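Local coordinates for cytosolic IMP-GMP specific 5'-nucleotidase (Legionella pneumophila subsp. pneumophila, PDB 4OHF), which probably hydrolyses the 5'-phosphate of purine nucleotides such as IMP and GMP with the help of magnesium, and also binds GMP, at residues Asp303-Asp308 with Ser417-Gln422; Leu72-Asp75 with Asn80-Lys83; Arg10-Arg15 with Glu297-Gly302; Leu82-Ser85 with Ala89-Leu92; Thr126-Ala131 with Asp159-Val164. All coordinates share one frame; numbering follows the deposited sequence.

Contact 1. Residues Asp303-Asp308 with Ser417-Gln422; sequences DHIYGD and SYFAYQ. With MG (magnesium ion), chain J; 5GP (guanosine-5'-monophosphate), chain E.
Ile305, in the loop after strand 298-302, and Gln422, in the first turns of helix 418-426, mark the closest backbone approach, with CA atoms 7.4 Å apart. The loop belongs to the HAD-like core, and its first residue, Asp303, is a magnesium ligand. Ile305 puts its CG2 branch against the amide end of Gln422, CG2 to NE2 3.7 Å. With CG2 anti to the backbone N, this methyl faces the amide, while CG1 carries CD1 to the Phe419 ring, 4.5 Å from CE2. The Gln422 chain is extended beyond CG and crosses the Ile305 side chain at a slant. Ile305 thus meets an amide and a ring, and the contact is buried.

Each segment serves a different site. Asp303 OD1 binds magnesium at 2.2 Å, together with Asp23, Asp25 and water. Asp303 OD2 accepts a straight hydrogen bond from His304 ND1 with its anti lone pair. That bond lies in the imidazole plane and would hold the carboxylate in its rotation. On the helix side, Ser417 is the N-cap, and its OG accepts from Ala420 N. Tyr421 carries one ring face against the guanine of GMP, which also bonds to Arg86 of the second subunit. This pocket is well away from the magnesium, consistent with an allosteric site. The Tyr421 ring atom CD2 lies 3.4 Å from GMP N7.

Contact 2. Residues Leu72-Asp75 with Asn80-Lys83; sequences LVID and NILK
Leu72 leads into an antiparallel beta hairpin, formed by strands 73-75 and 80-84, and packs its side chain across the partner strand. Its CB lies 3.9 Å from Ile81 CG2. From there CG runs anti to the carbonyl carbon (chi1 -55°), and the two methyls part. CD1 meets Ile81 CG2, 3.7 Å away. CD2 rests against the aliphatic chain of Lys83, 4.0 Å from its CG. CB and CD2 both pass Leu82 O at 3.8 Å. The two methyls thus reach two alternate residues of the second strand, Ile81 and Lys83. Cys133 of helix 129-143 and Trp406 also touch the leucine.

Backbone bonds zip the strands. Val73 and Leu82 form a hydrogen-bonded pair, with Val73 N to Leu82 O at 2.8 Å and a reciprocal bond from Leu82 N to Val73 O. Asp75 and Asn80 form the second such pair. Ile74 and Ile81 lie between them as the non-hydrogen-bonded pair. Their side chains share a face, turned to helix 129-143. The other face carries Val73, Leu82, Asp75 and Asn80. Tyr121 packs against Val73, Asp75 and Leu82 there.

Asp75 and Asn80 lie side by side and point the same way, with their flat ends nearly perpendicular. The Asp75 carboxylate has partners beyond the pair: Tyr109 OH on OD1 and Asn78 N, in the connecting turn, on OD2. The closing bond of the ladder runs from Asn80 N to Asp75 O, 3.1 Å.

Contact 3. Residues Arg10-Arg15 with Glu297-Gly302; sequences RIINMR and EILYIG. With PO4 (phosphate ion), chain I.
Ile12 and Met14 both lean on Leu299, and Arg10 ahead of them holds a phosphate ion. Arg10 presents the edge of its guanidinium, with the phosphate in its plane. NE donates to phosphate O3 at 3.2 Å. NH2 donates to phosphate O2 at 2.9 Å with a nearly straight bond. A bend at chi3 (-70°) turns the group to the anion. Lys313, Arg319 and the backbone N of Thr320 also bond to the phosphate, as does Tyr113 OH of the second subunit. The ion is probably from the crystallisation liquor. Arg10 NH1 donates to Asp424 O.

Ile12 sends CG1 anti to its backbone N, which carries CD1 to Leu299 CD1, 4.2 Å away. The two side chains cross at about a right angle. Strand 12-13 pairs with strand 445-446, which is separate from the main sheet. Leu299 belongs to strand 298-302 of that main sheet, in the HAD-like core. Its strand runs parallel between 19-22 and 319-323. The contact therefore packs the small two-stranded sheet against the large one.

Asn13 OD1 accepts a weak bond from Arg15 N, where the chain enters a 3-10 turn. Met14 folds back through bends at chi2 and chi3. Its CE sits 3.9 Å from Leu299 CD2, and its SD lies 4.0 Å from the same methyl. The backbone O of Met14 accepts from Lys203 NZ.

Contact 4. Residues Leu82-Ser85 with Ala89-Leu92; sequences LKLS and AIRL
Segments 82-85 and 89-92 run antiparallel, with end-to-end directions 134° apart, as the two arms of a beta hairpin. The register slips by one between Lys83 and Leu84. Arg91 and Leu92 both face Lys83, which makes a classic beta bulge. Lys83 N donates to Leu92 O at 2.9 Å. Lys83 O accepts from Arg91 N, with the N-H arriving nearly along the C=O axis. Leu84 and Ile90 form the non-hydrogen-bonded pair, and Ser85 N donates to Ala89 O.

Lys83 and Leu92 share one face. Leu92 places CD1 beside the CB of Lys83, with its CG between the backbone N and the carbonyl carbon (chi1 54°). Beyond that, Lys83 leads away, and its NZ donates to the carbonyls of Trp406, Arg408 and Arg411. Arg91 starts toward Lys83, its CB near Lys83 O, but the chain then heads off, and NH2 forms a salt bridge with Glu407. On the other face, Leu84 CD1 rests 4.2 Å from Ile90 CG1. Leu82 CD1 approaches Ile90 CD1 at 4.3 Å. Tyr109 of helix 102-109 touches both Leu82 and Ile90.

At the loop end, Ser85 OG accepts from Ala89 N at 2.8 Å. Tyr87 N donates to the same oxygen. Two backbone N-H groups of the loop thus converge on one hydroxyl. This ties down the turn that carries Arg86 and Tyr87, both residues of the GMP pocket, and probably helps to fix its shape.

Contact 5. Residues Thr126-Ala131 with Asp159-Val164; sequences TSFSIA and DVQYCV
Phe128 meets Val164 in a CH-pi contact. The CG1 methyl of Val164 lies over the middle of the phenyl ring, 12° off the ring normal, on the face turned to helix 153-170. The modelled spacing is too short to be trusted. CG1 is the branch anti to the backbone N of Val164 (chi1 -176°). Gln161, one turn earlier, brings NE2 obliquely to the ring, 4.4 Å from CE1. That amide is drawn to Asp165, which accepts from NE2.

The opposite face of the Phe128 ring carries Thr126 OG1, 3.0 Å above its plane and offset to the rim. The same hydroxyl accepts from Phe128 N at 3.3 Å, which makes an ST turn. A type I turn spans Thr126 to Ser129, and Thr126 N donates to Ser129 OG at 3.1 Å. These bonds position the phenylalanine at the N-cap of helix 129-143.

Further out, Val40 of helix 33-51 touches Phe128. The ring of His168, one turn after Val164, meets the phenyl ring at an inclined angle. Val164 itself sits in regular helix, with its N bonded to Val160 O at 3.0 Å. The loop side reaches the metal region, since Ser127 packs on His304, the neighbour of the magnesium ligand Asp303.

Val164 and Thr126 lie on opposite faces of the ring. The join across the segments is mainly apolar, with the Gln161 amide at its border. Polar bonds within the turn fix the backbone from which the ring projects, and probably help to place it.

In the fold
Contacts 1 to 4 are buried, while contact 5 is only partly so. Contacts 2 and 4 share Leu82 and Lys83 on strand 80-84 and build neighbouring hairpins of one antiparallel sheet. Both depend on backbone hydrogen bonds. Contacts 1, 3 and 5 instead join separate elements through side chains. Contact 3 lies on the far side of the chain's centre from contacts 2 and 4, about 32 and 31 Å between centres. Contact 1 is the hub and touches all the others. Tyr418 N hydrogen-bonds to Leu84 O of contact 4 at 2.7 Å. Tyr306 OH hydrogen-bonds with Tyr300 OH of contact 3 at 2.9 Å. His304 packs on Thr126 and Ser127 of contact 5.

Contact 1. Residues Asp303-Asp308 with Ser417-Gln422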
# COMPACT_ATOMS: atom_id res chain seq x y z
N ASP B 303 -19.19 18.34 12.75
CA ASP B 303 -20.47 17.64 12.67
C ASP B 303 -20.38 16.31 11.93
O ASP B 303 -21.30 15.51 12.00
CB ASP B 303 -21.52 18.52 12.00
CG ASP B 303 -20.98 19.25 10.79
OD1 ASP B 303 -20.45 20.36 10.96
OD2 ASP B 303 -21.06 18.71 9.68
N HIS B 304 -19.28 16.08 11.22
CA HIS B 304 -19.11 14.81 10.52
C HIS B 304 -17.66 14.35 10.51
O HIS B 304 -16.76 15.17 10.49
CB HIS B 304 -19.67 14.90 9.08
CG HIS B 304 -21.17 14.93 9.01
ND1 HIS B 304 -21.90 16.09 9.22
CD2 HIS B 304 -22.08 13.94 8.84
CE1 HIS B 304 -23.19 15.80 9.18
NE2 HIS B 304 -23.32 14.51 8.95
N ILE B 305 -17.44 13.03 10.55
CA ILE B 305 -16.08 12.49 10.57
C ILE B 305 -15.37 12.66 9.24
O ILE B 305 -15.86 12.20 8.21
CB ILE B 305 -16.05 10.98 10.92
CG1 ILE B 305 -16.32 10.78 12.41
CG2 ILE B 305 -14.69 10.39 10.59
CD1 ILE B 305 -17.68 11.17 12.83
N TYR B 306 -14.21 13.30 9.28
CA TYR B 306 -13.40 13.56 8.08
C TYR B 306 -12.71 12.32 7.52
O TYR B 306 -11.49 12.18 7.62
CB TYR B 306 -12.35 14.64 8.37
CG TYR B 306 -12.93 16.02 8.48
CD1 TYR B 306 -13.39 16.69 7.35
CD2 TYR B 306 -13.12 16.63 9.73
CE1 TYR B 306 -14.02 17.93 7.45
CE2 TYR B 306 -13.76 17.87 9.84
CZ TYR B 306 -14.20 18.51 8.69
OH TYR B 306 -14.86 19.71 8.76
N GLY B 307 -13.49 11.42 6.92
CA GLY B 307 -12.91 10.23 6.35
C GLY B 307 -12.03 9.44 7.30
O GLY B 307 -12.51 8.95 8.33
N ASP B 308 -10.74 9.32 6.97
CA ASP B 308 -9.81 8.56 7.79
C ASP B 308 -9.44 9.20 9.13
O ASP B 308 -8.72 10.20 9.19
CB ASP B 308 -8.53 8.27 7.01
CG ASP B 308 -7.56 7.39 7.79
OD1 ASP B 308 -7.98 6.33 8.29
OD2 ASP B 308 -6.37 7.76 7.90
N SER B 417 -22.83 0.09 16.03
CA SER B 417 -22.80 0.20 14.60
C SER B 417 -21.42 0.72 14.24
O SER B 417 -20.70 1.26 15.08
CB SER B 417 -23.88 1.18 14.12
OG SER B 417 -23.64 2.48 14.62
N TYR B 418 -21.03 0.51 12.99
CA TYR B 418 -19.74 0.96 12.52
C TYR B 418 -19.67 2.48 12.74
O TYR B 418 -18.61 3.01 13.07
CB TYR B 418 -19.57 0.60 11.03
CG TYR B 418 -18.31 1.15 10.39
CD1 TYR B 418 -17.05 0.72 10.82
CD2 TYR B 418 -18.39 2.14 9.43
CE1 TYR B 418 -15.90 1.29 10.31
CE2 TYR B 418 -17.25 2.73 8.92
CZ TYR B 418 -16.00 2.30 9.36
OH TYR B 418 -14.87 2.90 8.86
N PHE B 419 -20.79 3.17 12.57
CA PHE B 419 -20.80 4.61 12.78
C PHE B 419 -20.54 4.93 14.26
O PHE B 419 -19.90 5.94 14.59
CB PHE B 419 -22.11 5.24 12.32
CG PHE B 419 -22.23 6.71 12.66
CD1 PHE B 419 -22.99 7.13 13.75
CD2 PHE B 419 -21.53 7.66 11.92
CE1 PHE B 419 -23.05 8.49 14.09
CE2 PHE B 419 -21.58 9.02 12.25
CZ PHE B 419 -22.34 9.44 13.34
N ALA B 420 -21.03 4.07 15.14
CA ALA B 420 -20.81 4.26 16.57
C ALA B 420 -19.31 4.22 16.85
O ALA B 420 -18.79 5.04 17.60
CB ALA B 420 -21.52 3.17 17.36
N TYR B 421 -18.62 3.26 16.25
CA TYR B 421 -17.18 3.13 16.42
C TYR B 421 -16.47 4.41 15.98
O TYR B 421 -15.60 4.92 16.68
CB TYR B 421 -16.64 1.92 15.63
CG TYR B 421 -15.28 2.17 14.98
CD1 TYR B 421 -15.17 2.50 13.63
CD2 TYR B 421 -14.11 2.20 15.76
CE1 TYR B 421 -13.93 2.85 13.06
CE2 TYR B 421 -12.87 2.56 15.20
CZ TYR B 421 -12.79 2.88 13.86
OH TYR B 421 -11.57 3.25 13.34
N GLN B 422 -16.85 4.92 14.81
CA GLN B 422 -16.25 6.14 14.28
C GLN B 422 -16.40 7.28 15.27
O GLN B 422 -15.43 7.99 15.57
CB GLN B 422 -16.90 6.53 12.96
CG GLN B 422 -16.45 5.74 11.76
CD GLN B 422 -17.03 6.31 10.47
OE1 GLN B 422 -18.20 6.07 10.13
NE2 GLN B 422 -16.23 7.11 9.76
MG MG J . -19.84 21.46 9.14
P 5GP E . -5.64 -2.28 12.51
O1P 5GP E . -4.46 -1.41 12.27
O2P 5GP E . -6.15 -2.16 13.93
O3P 5GP E . -5.35 -3.75 12.20
O5' 5GP E . -6.82 -1.89 11.49
C5' 5GP E . -7.37 -0.57 11.46
C4' 5GP E . -8.89 -0.61 11.58
O4' 5GP E . -9.44 -1.29 12.72
C3' 5GP E . -9.62 0.75 11.60
O3' 5GP E . -9.41 1.56 10.40
C2' 5GP E . -11.04 0.29 11.81
O2' 5GP E . -11.71 0.13 10.51
C1' 5GP E . -10.88 -1.02 12.63
N9 5GP E . -11.48 -0.94 14.04
C8 5GP E . -12.75 -1.13 14.42
N7 5GP E . -12.90 -0.97 15.77
C5 5GP E . -11.66 -0.67 16.24
C6 5GP E . -11.12 -0.39 17.53
O6 5GP E . -11.87 -0.39 18.53
N1 5GP E . -9.77 -0.11 17.65
C2 5GP E . -8.94 -0.10 16.58
N2 5GP E . -7.62 0.18 16.74
N3 5GP E . -9.43 -0.36 15.31
C4 5GP E . -10.77 -0.65 15.14
O HOH W 1 -19.53 20.46 7.34

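Contact 2. Residues Leu72-Asp75 with Asn80-Lys83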
# COMPACT_ATOMS: atom_id res chain seq x y z
N LEU B 72 -24.59 4.56 7.09
CA LEU B 72 -24.59 3.48 6.12
C LEU B 72 -23.37 3.48 5.22
O LEU B 72 -22.71 4.51 5.03
CB LEU B 72 -25.86 3.53 5.27
CG LEU B 72 -27.17 3.51 6.07
CD1 LEU B 72 -28.35 3.34 5.11
CD2 LEU B 72 -27.13 2.39 7.12
N VAL B 73 -23.07 2.31 4.65
CA VAL B 73 -21.93 2.14 3.76
C VAL B 73 -22.37 1.73 2.36
O VAL B 73 -23.24 0.86 2.19
CB VAL B 73 -20.97 1.04 4.28
CG1 VAL B 73 -19.86 0.81 3.27
CG2 VAL B 73 -20.40 1.44 5.64
N ILE B 74 -21.77 2.34 1.34
CA ILE B 74 -22.12 2.00 -0.03
C ILE B 74 -21.13 1.06 -0.70
O ILE B 74 -19.93 1.32 -0.77
CB ILE B 74 -22.28 3.26 -0.89
CG1 ILE B 74 -23.54 4.02 -0.45
CG2 ILE B 74 -22.36 2.88 -2.36
CD1 ILE B 74 -23.89 5.22 -1.34
N ASP B 75 -21.65 -0.07 -1.18
CA ASP B 75 -20.85 -1.07 -1.88
C ASP B 75 -21.08 -0.76 -3.36
O ASP B 75 -22.01 -1.29 -3.97
CB ASP B 75 -21.36 -2.48 -1.53
CG ASP B 75 -20.63 -3.57 -2.30
OD1 ASP B 75 -20.80 -4.76 -1.93
OD2 ASP B 75 -19.91 -3.26 -3.27
N ASN B 80 -25.00 -1.99 -3.66
CA ASN B 80 -25.67 -2.31 -2.40
C ASN B 80 -25.38 -1.28 -1.30
O ASN B 80 -24.40 -0.54 -1.36
CB ASN B 80 -25.26 -3.70 -1.90
CG ASN B 80 -25.62 -4.80 -2.88
OD1 ASN B 80 -26.72 -4.83 -3.44
ND2 ASN B 80 -24.70 -5.74 -3.08
N ILE B 81 -26.24 -1.26 -0.28
CA ILE B 81 -26.07 -0.36 0.83
C ILE B 81 -26.05 -1.20 2.09
O ILE B 81 -26.95 -2.01 2.31
CB ILE B 81 -27.21 0.67 0.90
CG1 ILE B 81 -27.24 1.48 -0.41
CG2 ILE B 81 -27.01 1.59 2.10
CD1 ILE B 81 -28.35 2.55 -0.44
N LEU B 82 -25.04 -1.00 2.93
CA LEU B 82 -24.87 -1.80 4.14
C LEU B 82 -24.90 -1.10 5.50
O LEU B 82 -24.48 0.05 5.64
CB LEU B 82 -23.55 -2.56 4.03
CG LEU B 82 -23.20 -3.12 2.64
CD1 LEU B 82 -21.84 -3.77 2.71
CD2 LEU B 82 -24.24 -4.14 2.19
N LYS B 83 -25.38 -1.84 6.49
CA LYS B 83 -25.45 -1.40 7.89
C LYS B 83 -24.37 -2.29 8.56
O LYS B 83 -24.57 -3.50 8.71
CB LYS B 83 -26.81 -1.75 8.49
CG LYS B 83 -27.42 -0.75 9.50
CD LYS B 83 -26.58 -0.50 10.73
CE LYS B 83 -27.29 0.42 11.71
NZ LYS B 83 -28.53 -0.17 12.26

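Contact 3. Residues Arg10-Arg15 with Glu297-Gly302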
# COMPACT_ATOMS: atom_id res chain seq x y z
N ARG B 10 -13.88 9.90 26.22
CA ARG B 10 -12.55 10.00 26.80
C ARG B 10 -12.43 11.29 27.58
O ARG B 10 -13.05 12.29 27.24
CB ARG B 10 -11.47 10.03 25.72
CG ARG B 10 -11.08 8.71 25.14
CD ARG B 10 -9.96 8.93 24.13
NE ARG B 10 -10.43 9.63 22.94
CZ ARG B 10 -11.36 9.13 22.12
NH1 ARG B 10 -11.89 7.93 22.38
NH2 ARG B 10 -11.74 9.82 21.05
N ILE B 11 -11.60 11.25 28.62
CA ILE B 11 -11.37 12.42 29.45
C ILE B 11 -10.89 13.63 28.65
O ILE B 11 -10.09 13.50 27.74
CB ILE B 11 -10.26 12.13 30.50
CG1 ILE B 11 -10.75 11.10 31.52
CG2 ILE B 11 -9.84 13.43 31.21
CD1 ILE B 11 -9.65 10.59 32.43
N ILE B 12 -11.44 14.79 28.99
CA ILE B 12 -11.00 16.06 28.42
C ILE B 12 -11.26 17.11 29.50
O ILE B 12 -12.39 17.30 29.95
CB ILE B 12 -11.72 16.46 27.10
CG1 ILE B 12 -11.00 17.69 26.53
CG2 ILE B 12 -13.20 16.77 27.32
CD1 ILE B 12 -11.60 18.24 25.29
N ASN B 13 -10.18 17.76 29.94
CA ASN B 13 -10.23 18.78 30.97
C ASN B 13 -10.44 20.14 30.29
O ASN B 13 -9.49 20.76 29.86
CB ASN B 13 -8.91 18.75 31.74
CG ASN B 13 -8.89 19.67 32.94
OD1 ASN B 13 -9.91 20.25 33.32
ND2 ASN B 13 -7.71 19.82 33.53
N MET B 14 -11.68 20.59 30.19
CA MET B 14 -11.94 21.87 29.52
C MET B 14 -11.14 23.03 30.10
O MET B 14 -10.87 24.01 29.41
CB MET B 14 -13.43 22.22 29.55
CG MET B 14 -14.30 21.40 28.60
SD MET B 14 -13.76 21.40 26.87
CE MET B 14 -14.50 22.91 26.27
N ARG B 15 -10.76 22.91 31.37
CA ARG B 15 -9.99 23.94 32.05
C ARG B 15 -8.67 24.17 31.33
O ARG B 15 -8.21 25.31 31.23
CB ARG B 15 -9.71 23.51 33.50
CG ARG B 15 -8.73 24.40 34.27
CD ARG B 15 -9.42 25.31 35.28
NE ARG B 15 -10.22 24.55 36.25
CZ ARG B 15 -10.89 25.11 37.25
NH1 ARG B 15 -10.85 26.42 37.43
NH2 ARG B 15 -11.62 24.35 38.07
N GLU B 297 -4.29 21.72 23.63
CA GLU B 297 -4.92 22.83 24.33
C GLU B 297 -6.01 23.43 23.43
O GLU B 297 -6.69 24.39 23.80
CB GLU B 297 -3.88 23.89 24.69
CG GLU B 297 -2.94 23.47 25.81
CD GLU B 297 -1.92 24.54 26.14
OE1 GLU B 297 -1.04 24.82 25.29
OE2 GLU B 297 -2.00 25.11 27.25
N ILE B 298 -6.15 22.85 22.24
CA ILE B 298 -7.14 23.27 21.26
C ILE B 298 -8.21 22.18 21.08
O ILE B 298 -7.90 21.00 20.94
CB ILE B 298 -6.50 23.52 19.86
CG1 ILE B 298 -5.53 24.70 19.92
CG2 ILE B 298 -7.57 23.79 18.83
CD1 ILE B 298 -4.71 24.85 18.68
N LEU B 299 -9.47 22.60 21.10
CA LEU B 299 -10.57 21.68 20.88
C LEU B 299 -11.30 22.10 19.61
O LEU B 299 -11.77 23.24 19.49
CB LEU B 299 -11.56 21.69 22.05
CG LEU B 299 -12.85 20.91 21.74
CD1 LEU B 299 -12.52 19.46 21.39
CD2 LEU B 299 -13.77 20.97 22.93
N TYR B 300 -11.38 21.19 18.65
CA TYR B 300 -12.09 21.45 17.41
C TYR B 300 -13.39 20.65 17.45
O TYR B 300 -13.39 19.47 17.80
CB TYR B 300 -11.25 21.03 16.20
CG TYR B 300 -12.07 20.91 14.93
CD1 TYR B 300 -12.40 19.66 14.41
CD2 TYR B 300 -12.55 22.04 14.29
CE1 TYR B 300 -13.20 19.54 13.27
CE2 TYR B 300 -13.36 21.94 13.15
CZ TYR B 300 -13.68 20.69 12.65
OH TYR B 300 -14.50 20.60 11.54
N ILE B 301 -14.50 21.31 17.12
CA ILE B 301 -15.79 20.65 17.12
C ILE B 301 -16.39 20.66 15.73
O ILE B 301 -16.59 21.74 15.15
CB ILE B 301 -16.78 21.33 18.08
CG1 ILE B 301 -16.15 21.45 19.47
CG2 ILE B 301 -18.07 20.51 18.15
CD1 ILE B 301 -16.98 22.21 20.47
N GLY B 302 -16.68 19.47 15.21
CA GLY B 302 -17.27 19.33 13.88
C GLY B 302 -18.60 18.59 13.92
O GLY B 302 -19.09 18.23 15.01
P PO4 I . -9.44 13.15 21.33
O1 PO4 I . -9.65 14.61 21.37
O2 PO4 I . -10.57 12.49 20.62
O3 PO4 I . -9.36 12.63 22.72
O4 PO4 I . -8.17 12.84 20.62

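Contact 4. Residues Leu82-Ser85 with Ala89-Leu92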
# COMPACT_ATOMS: atom_id res chain seq x y z
N LEU B 82 -25.04 -1.00 2.93
CA LEU B 82 -24.87 -1.80 4.14
C LEU B 82 -24.90 -1.10 5.50
O LEU B 82 -24.48 0.05 5.64
CB LEU B 82 -23.55 -2.56 4.03
CG LEU B 82 -23.20 -3.12 2.64
CD1 LEU B 82 -21.84 -3.77 2.71
CD2 LEU B 82 -24.24 -4.14 2.19
N LYS B 83 -25.38 -1.84 6.49
CA LYS B 83 -25.45 -1.40 7.89
C LYS B 83 -24.37 -2.29 8.56
O LYS B 83 -24.57 -3.50 8.71
CB LYS B 83 -26.81 -1.75 8.49
CG LYS B 83 -27.42 -0.75 9.50
CD LYS B 83 -26.58 -0.50 10.73
CE LYS B 83 -27.29 0.42 11.71
NZ LYS B 83 -28.53 -0.17 12.26
N LEU B 84 -23.25 -1.71 8.95
CA LEU B 84 -22.17 -2.48 9.55
C LEU B 84 -22.03 -2.34 11.06
O LEU B 84 -22.47 -1.37 11.65
CB LEU B 84 -20.85 -2.10 8.90
CG LEU B 84 -20.41 -2.77 7.59
CD1 LEU B 84 -21.59 -3.13 6.71
CD2 LEU B 84 -19.47 -1.83 6.89
N SER B 85 -21.40 -3.34 11.68
CA SER B 85 -21.16 -3.33 13.12
C SER B 85 -19.82 -2.66 13.25
O SER B 85 -19.16 -2.41 12.24
CB SER B 85 -21.03 -4.75 13.65
OG SER B 85 -19.81 -5.33 13.21
N ALA B 89 -19.14 -6.09 10.58
CA ALA B 89 -20.05 -7.21 10.36
C ALA B 89 -21.33 -6.68 9.72
O ALA B 89 -21.88 -5.67 10.14
CB ALA B 89 -20.37 -7.89 11.68
N ILE B 90 -21.80 -7.37 8.68
CA ILE B 90 -23.01 -6.96 8.00
C ILE B 90 -24.24 -7.30 8.83
O ILE B 90 -24.64 -8.46 8.93
CB ILE B 90 -23.13 -7.61 6.61
CG1 ILE B 90 -21.96 -7.17 5.74
CG2 ILE B 90 -24.45 -7.22 5.96
CD1 ILE B 90 -22.01 -7.72 4.34
N ARG B 91 -24.83 -6.27 9.42
CA ARG B 91 -26.03 -6.43 10.23
C ARG B 91 -27.20 -6.59 9.25
O ARG B 91 -28.06 -7.46 9.42
CB ARG B 91 -26.22 -5.19 11.10
CG ARG B 91 -27.63 -5.00 11.66
CD ARG B 91 -28.05 -6.17 12.51
NE ARG B 91 -29.43 -6.02 12.98
CZ ARG B 91 -30.05 -6.89 13.76
NH1 ARG B 91 -29.44 -7.99 14.16
NH2 ARG B 91 -31.30 -6.66 14.12
N LEU B 92 -27.24 -5.73 8.24
CA LEU B 92 -28.27 -5.83 7.23
C LEU B 92 -27.89 -5.11 5.94
O LEU B 92 -27.07 -4.19 5.96
CB LEU B 92 -29.62 -5.35 7.78
CG LEU B 92 -29.80 -3.98 8.42
CD1 LEU B 92 -29.78 -2.94 7.33
CD2 LEU B 92 -31.14 -3.94 9.15

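Contact 5. Residues Thr126-Ala131 with Asp159-Val164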
# COMPACT_ATOMS: atom_id res chain seq x y z
N THR B 126 -20.68 12.29 5.73
CA THR B 126 -20.83 13.67 5.27
C THR B 126 -22.23 14.18 5.53
O THR B 126 -23.12 13.43 5.94
CB THR B 126 -20.54 13.81 3.76
OG1 THR B 126 -21.57 13.14 3.02
CG2 THR B 126 -19.19 13.18 3.42
N SER B 127 -22.43 15.47 5.28
CA SER B 127 -23.73 16.10 5.47
C SER B 127 -24.71 15.73 4.35
O SER B 127 -25.89 16.07 4.41
CB SER B 127 -23.56 17.62 5.51
OG SER B 127 -22.83 18.09 4.39
N PHE B 128 -24.20 15.03 3.33
CA PHE B 128 -25.04 14.61 2.20
C PHE B 128 -25.06 13.10 2.02
O PHE B 128 -25.46 12.61 0.97
CB PHE B 128 -24.58 15.30 0.90
CG PHE B 128 -23.09 15.34 0.72
CD1 PHE B 128 -22.39 14.20 0.31
CD2 PHE B 128 -22.38 16.51 0.99
CE1 PHE B 128 -20.98 14.22 0.18
CE2 PHE B 128 -20.96 16.55 0.86
CZ PHE B 128 -20.27 15.41 0.45
N SER B 129 -24.64 12.37 3.05
CA SER B 129 -24.61 10.92 3.02
C SER B 129 -25.99 10.29 2.86
O SER B 129 -26.18 9.37 2.08
CB SER B 129 -23.97 10.37 4.29
OG SER B 129 -22.56 10.39 4.19
N ILE B 130 -26.94 10.79 3.63
CA ILE B 130 -28.29 10.27 3.58
C ILE B 130 -28.90 10.49 2.21
O ILE B 130 -29.54 9.60 1.67
CB ILE B 130 -29.13 10.91 4.70
CG1 ILE B 130 -28.79 10.22 6.02
CG2 ILE B 130 -30.61 10.82 4.38
CD1 ILE B 130 -29.35 10.87 7.26
N ALA B 131 -28.70 11.67 1.63
CA ALA B 131 -29.24 11.93 0.30
C ALA B 131 -28.54 10.99 -0.68
O ALA B 131 -29.19 10.40 -1.56
CB ALA B 131 -28.99 13.38 -0.09
N ASP B 159 -20.35 8.83 -10.43
CA ASP B 159 -20.99 9.97 -11.07
C ASP B 159 -21.68 10.81 -10.00
O ASP B 159 -21.47 12.02 -9.92
CB ASP B 159 -22.03 9.52 -12.10
CG ASP B 159 -21.40 8.97 -13.38
OD1 ASP B 159 -20.21 9.25 -13.65
OD2 ASP B 159 -22.13 8.25 -14.11
N VAL B 160 -22.49 10.14 -9.19
CA VAL B 160 -23.21 10.79 -8.11
C VAL B 160 -22.25 11.56 -7.21
O VAL B 160 -22.53 12.71 -6.86
CB VAL B 160 -24.00 9.77 -7.27
CG1 VAL B 160 -24.61 10.46 -6.07
CG2 VAL B 160 -25.10 9.14 -8.10
N GLN B 161 -21.12 10.95 -6.85
CA GLN B 161 -20.15 11.63 -5.98
C GLN B 161 -19.63 12.87 -6.68
O GLN B 161 -19.39 13.90 -6.04
CB GLN B 161 -18.98 10.70 -5.64
CG GLN B 161 -17.92 11.35 -4.74
CD GLN B 161 -18.47 11.80 -3.39
OE1 GLN B 161 -19.08 11.01 -2.66
NE2 GLN B 161 -18.24 13.06 -3.04
N TYR B 162 -19.45 12.77 -7.99
CA TYR B 162 -18.96 13.89 -8.78
C TYR B 162 -19.95 15.05 -8.69
O TYR B 162 -19.54 16.19 -8.47
CB TYR B 162 -18.77 13.46 -10.24
CG TYR B 162 -18.35 14.58 -11.17
CD1 TYR B 162 -19.29 15.36 -11.84
CD2 TYR B 162 -17.00 14.86 -11.37
CE1 TYR B 162 -18.90 16.40 -12.69
CE2 TYR B 162 -16.60 15.90 -12.22
CZ TYR B 162 -17.55 16.66 -12.88
OH TYR B 162 -17.16 17.69 -13.71
N CYS B 163 -21.23 14.76 -8.85
CA CYS B 163 -22.24 15.79 -8.77
C CYS B 163 -22.27 16.47 -7.41
O CYS B 163 -22.38 17.70 -7.33
CB CYS B 163 -23.62 15.22 -9.06
SG CYS B 163 -23.81 14.65 -10.73
N VAL B 164 -22.17 15.66 -6.36
CA VAL B 164 -22.18 16.18 -4.99
C VAL B 164 -21.03 17.17 -4.80
O VAL B 164 -21.23 18.26 -4.24
CB VAL B 164 -22.04 15.05 -3.93
CG1 VAL B 164 -22.16 15.65 -2.54
CG2 VAL B 164 -23.11 14.00 -4.12